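Local coordinates for oligopeptide-binding protein AppA (Bacillus subtilis, PDB 1XOC), which binds oligopeptides as the solute-binding component of an ABC transporter that imports them and can replace the Opp system in sporulation and competence, at residues Lys281-Leu291 against Ala478-Leu486. Sequence-based numbering, arbitrary orientation.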
loop_
_atom_site.group_PDB
_atom_site.type_symbol
_atom_site.label_atom_id
_atom_site.label_comp_id
_atom_site.label_asym_id
_atom_site.label_seq_id
_atom_site.Cartn_x
_atom_site.Cartn_y
_atom_site.Cartn_z
ATOM N N LYS A 281 5.752 24.785 -7.101
ATOM C CA LYS A 281 6.015 24.434 -5.707
ATOM C C LYS A 281 5.353 25.406 -4.730
ATOM O O LYS A 281 4.824 24.988 -3.704
ATOM C CB LYS A 281 7.520 24.433 -5.444
ATOM C CG LYS A 281 7.903 24.190 -3.996
ATOM C CD LYS A 281 9.416 24.157 -3.807
ATOM C CE LYS A 281 9.969 25.521 -3.483
ATOM N NZ LYS A 281 11.441 25.490 -3.290
ATOM N N LYS A 282 5.412 26.706 -5.029
ATOM C CA LYS A 282 4.871 27.703 -4.099
ATOM C C LYS A 282 3.353 27.573 -3.940
ATOM O O LYS A 282 2.821 27.764 -2.839
ATOM C CB LYS A 282 5.262 29.126 -4.507
ATOM C CG LYS A 282 5.241 30.064 -3.324
ATOM C CD LYS A 282 6.016 31.334 -3.575
ATOM C CE LYS A 282 5.100 32.401 -4.047
ATOM N NZ LYS A 282 4.046 32.547 -3.035
ATOM N N VAL A 283 2.671 27.211 -5.025
ATOM C CA VAL A 283 1.230 26.940 -4.974
ATOM C C VAL A 283 0.944 25.721 -4.083
ATOM O O VAL A 283 0.072 25.788 -3.216
ATOM C CB VAL A 283 0.624 26.776 -6.398
ATOM C CG1 VAL A 283 -0.797 26.167 -6.368
ATOM C CG2 VAL A 283 0.619 28.135 -7.106
ATOM N N ARG A 284 1.671 24.623 -4.291
ATOM C CA ARG A 284 1.504 23.437 -3.447
ATOM C C ARG A 284 1.752 23.742 -1.971
ATOM O O ARG A 284 0.990 23.313 -1.109
ATOM C CB ARG A 284 2.384 22.281 -3.904
ATOM C CG ARG A 284 2.035 21.778 -5.279
ATOM C CD ARG A 284 2.680 20.457 -5.570
ATOM N NE ARG A 284 4.139 20.494 -5.386
ATOM C CZ ARG A 284 5.018 20.823 -6.330
ATOM N NH1 ARG A 284 4.615 21.171 -7.545
ATOM N NH2 ARG A 284 6.311 20.836 -6.052
ATOM N N GLN A 285 2.786 24.529 -1.683
ATOM C CA GLN A 285 3.050 24.966 -0.312
ATOM C C GLN A 285 1.895 25.802 0.251
ATOM O O GLN A 285 1.551 25.694 1.426
ATOM C CB GLN A 285 4.343 25.775 -0.245
ATOM C CG GLN A 285 5.620 24.983 -0.515
ATOM C CD GLN A 285 6.854 25.855 -0.526
ATOM O OE1 GLN A 285 7.963 25.358 -0.367
ATOM N NE2 GLN A 285 6.673 27.163 -0.728
ATOM N N ALA A 286 1.321 26.646 -0.596
ATOM C CA ALA A 286 0.176 27.478 -0.219
ATOM C C ALA A 286 -1.054 26.632 0.116
ATOM O O ALA A 286 -1.789 26.939 1.061
ATOM C CB ALA A 286 -0.146 28.447 -1.328
ATOM N N LEU A 287 -1.293 25.581 -0.661
ATOM C CA LEU A 287 -2.441 24.705 -0.430
ATOM C C LEU A 287 -2.325 24.019 0.921
ATOM O O LEU A 287 -3.286 23.950 1.685
ATOM C CB LEU A 287 -2.566 23.671 -1.544
ATOM C CG LEU A 287 -2.912 24.183 -2.938
ATOM C CD1 LEU A 287 -2.603 23.162 -4.019
ATOM C CD2 LEU A 287 -4.364 24.563 -3.013
ATOM N N THR A 288 -1.136 23.544 1.248
ATOM C CA THR A 288 -0.931 22.963 2.556
ATOM C C THR A 288 -1.169 24.003 3.650
ATOM O O THR A 288 -1.829 23.734 4.661
ATOM C CB THR A 288 0.494 22.391 2.668
ATOM O OG1 THR A 288 0.635 21.324 1.716
ATOM C CG2 THR A 288 0.769 21.877 4.083
ATOM N N THR A 289 -0.641 25.201 3.437
ATOM C CA THR A 289 -0.738 26.269 4.434
ATOM C C THR A 289 -2.188 26.689 4.652
ATOM O O THR A 289 -2.543 27.184 5.720
ATOM C CB THR A 289 0.105 27.488 3.988
ATOM O OG1 THR A 289 1.448 27.064 3.783
ATOM C CG2 THR A 289 0.109 28.602 5.026
ATOM N N ALA A 290 -3.022 26.494 3.633
ATOM C CA ALA A 290 -4.444 26.861 3.706
ATOM C C ALA A 290 -5.292 25.837 4.459
ATOM O O ALA A 290 -6.462 26.103 4.744
ATOM C CB ALA A 290 -5.006 27.020 2.313
ATOM N N LEU A 291 -4.721 24.668 4.733
ATOM C CA LEU A 291 -5.471 23.575 5.338
ATOM C C LEU A 291 -5.160 23.409 6.818
ATOM O O LEU A 291 -4.004 23.247 7.225
ATOM C CB LEU A 291 -5.241 22.276 4.585
ATOM C CG LEU A 291 -5.680 22.271 3.120
ATOM C CD1 LEU A 291 -5.147 21.058 2.373
ATOM C CD2 LEU A 291 -7.217 22.395 3.010
ATOM N N ALA A 478 9.689 17.377 1.834
ATOM C CA ALA A 478 8.907 18.312 2.648
ATOM C C ALA A 478 8.856 19.709 2.030
ATOM O O ALA A 478 7.787 20.286 1.887
ATOM C CB ALA A 478 9.447 18.369 4.060
ATOM N N GLU A 479 9.999 20.249 1.636
ATOM C CA GLU A 479 10.024 21.574 1.010
ATOM C C GLU A 479 9.150 21.618 -0.250
ATOM O O GLU A 479 8.436 22.587 -0.488
ATOM C CB GLU A 479 11.466 21.994 0.680
ATOM C CG GLU A 479 11.595 23.225 -0.250
ATOM C CD GLU A 479 11.129 24.552 0.373
ATOM O OE1 GLU A 479 10.808 24.577 1.585
ATOM O OE2 GLU A 479 11.104 25.583 -0.354
ATOM N N ASP A 480 9.218 20.569 -1.063
ATOM C CA ASP A 480 8.542 20.562 -2.362
ATOM C C ASP A 480 7.037 20.281 -2.301
ATOM O O ASP A 480 6.305 20.628 -3.223
ATOM C CB ASP A 480 9.234 19.554 -3.299
ATOM C CG ASP A 480 10.649 19.976 -3.665
ATOM O OD1 ASP A 480 11.013 21.158 -3.447
ATOM O OD2 ASP A 480 11.401 19.127 -4.193
ATOM N N GLN A 481 6.565 19.682 -1.211
ATOM C CA GLN A 481 5.154 19.389 -1.030
ATOM C C GLN A 481 4.538 18.737 -2.276
ATOM O O GLN A 481 3.521 19.213 -2.784
ATOM C CB GLN A 481 4.367 20.646 -0.655
ATOM C CG GLN A 481 4.723 21.214 0.723
ATOM C CD GLN A 481 4.239 20.338 1.862
ATOM O OE1 GLN A 481 3.033 20.288 2.134
ATOM N NE2 GLN A 481 5.169 19.675 2.555
ATOM N N PRO A 482 5.112 17.607 -2.740
ATOM C CA PRO A 482 4.449 16.918 -3.843
ATOM C C PRO A 482 3.074 16.394 -3.397
ATOM O O PRO A 482 2.154 16.239 -4.218
ATOM C CB PRO A 482 5.404 15.780 -4.156
ATOM C CG PRO A 482 6.162 15.541 -2.862
ATOM C CD PRO A 482 6.319 16.893 -2.275
ATOM N N TYR A 483 2.966 16.129 -2.096
ATOM C CA TYR A 483 1.717 15.842 -1.417
ATOM C C TYR A 483 1.525 16.869 -0.303
ATOM O O TYR A 483 2.502 17.439 0.191
ATOM C CB TYR A 483 1.757 14.493 -0.681
ATOM C CG TYR A 483 2.041 13.211 -1.444
ATOM C CD1 TYR A 483 1.898 13.097 -2.814
ATOM C CD2 TYR A 483 2.446 12.070 -0.747
ATOM C CE1 TYR A 483 2.121 11.884 -3.467
ATOM C CE2 TYR A 483 2.675 10.846 -1.397
ATOM C CZ TYR A 483 2.508 10.752 -2.735
ATOM O OH TYR A 483 2.755 9.538 -3.344
ATOM N N THR A 484 0.266 17.055 0.101
ATOM C CA THR A 484 -0.058 17.534 1.428
ATOM C C THR A 484 -0.187 16.305 2.313
ATOM O O THR A 484 -1.091 15.483 2.145
ATOM C CB THR A 484 -1.354 18.388 1.454
ATOM O OG1 THR A 484 -1.126 19.561 0.688
ATOM C CG2 THR A 484 -1.715 18.784 2.806
ATOM N N PHE A 485 0.721 16.167 3.259
ATOM C CA PHE A 485 0.678 15.043 4.157
ATOM C C PHE A 485 -0.408 15.323 5.176
ATOM O O PHE A 485 -0.467 16.419 5.716
ATOM C CB PHE A 485 2.061 14.836 4.801
ATOM C CG PHE A 485 3.117 14.482 3.801
ATOM C CD1 PHE A 485 3.936 15.476 3.254
ATOM C CD2 PHE A 485 3.256 13.184 3.351
ATOM C CE1 PHE A 485 4.883 15.163 2.279
ATOM C CE2 PHE A 485 4.192 12.869 2.392
ATOM C CZ PHE A 485 5.013 13.855 1.858
ATOM N N LEU A 486 -1.294 14.355 5.434
ATOM C CA LEU A 486 -2.439 14.594 6.309
ATOM C C LEU A 486 -2.258 13.989 7.698
ATOM O O LEU A 486 -2.200 14.723 8.672
ATOM C CB LEU A 486 -3.760 14.150 5.642
ATOM C CG LEU A 486 -4.257 14.942 4.404
ATOM C CD1 LEU A 486 -5.488 14.238 3.848
ATOM C CD2 LEU A 486 -4.515 16.411 4.693
HETATM O O HOH W 1 12.487 22.895 -4.476
#
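Arg284 grips the carbonyl oxygen of Asp480, at the end of helix 463-480, with both NE and NH2 (NH2 at 2.8 Å), a worked example of an arginine binding a helix's C-terminal carbonyls. A bend at chi3 (-55°) lays its guanidinium edge-on against this turn. The one N-H of NE is shared with Gln481 O (3.0 Å), well above that carbonyl's plane, both bonds being bent, while NH1 bonds Phe278 O.

Gln481, with positive phi, turns the chain out of the helix. Its side chain folds back at chi2 (-70°), so that NE2 donates almost straight (166°) to Ala478 O, and OE1 accepts from Thr288 OG1 at 2.6 Å in its own carbonyl plane. The hydroxyls continue a chain of hydrogen bonds: Thr484 OG1 donates to Thr288 OG1 (2.7 Å) and is itself bonded to Trp271 NE1.

At the partly exposed end, Lys281 NZ meets the anti lone pair of Glu479 OE2 in a salt bridge. A water bridges Lys281 NZ to buried Asp480 OD1; Tyr445 and Asn447 hold OD2.

Helix 281-289 thus spans the junction between helix 463-480 and strand 483-496, beside strand 265-271, with helices 332-341 and 371-385 also packing against 281-291.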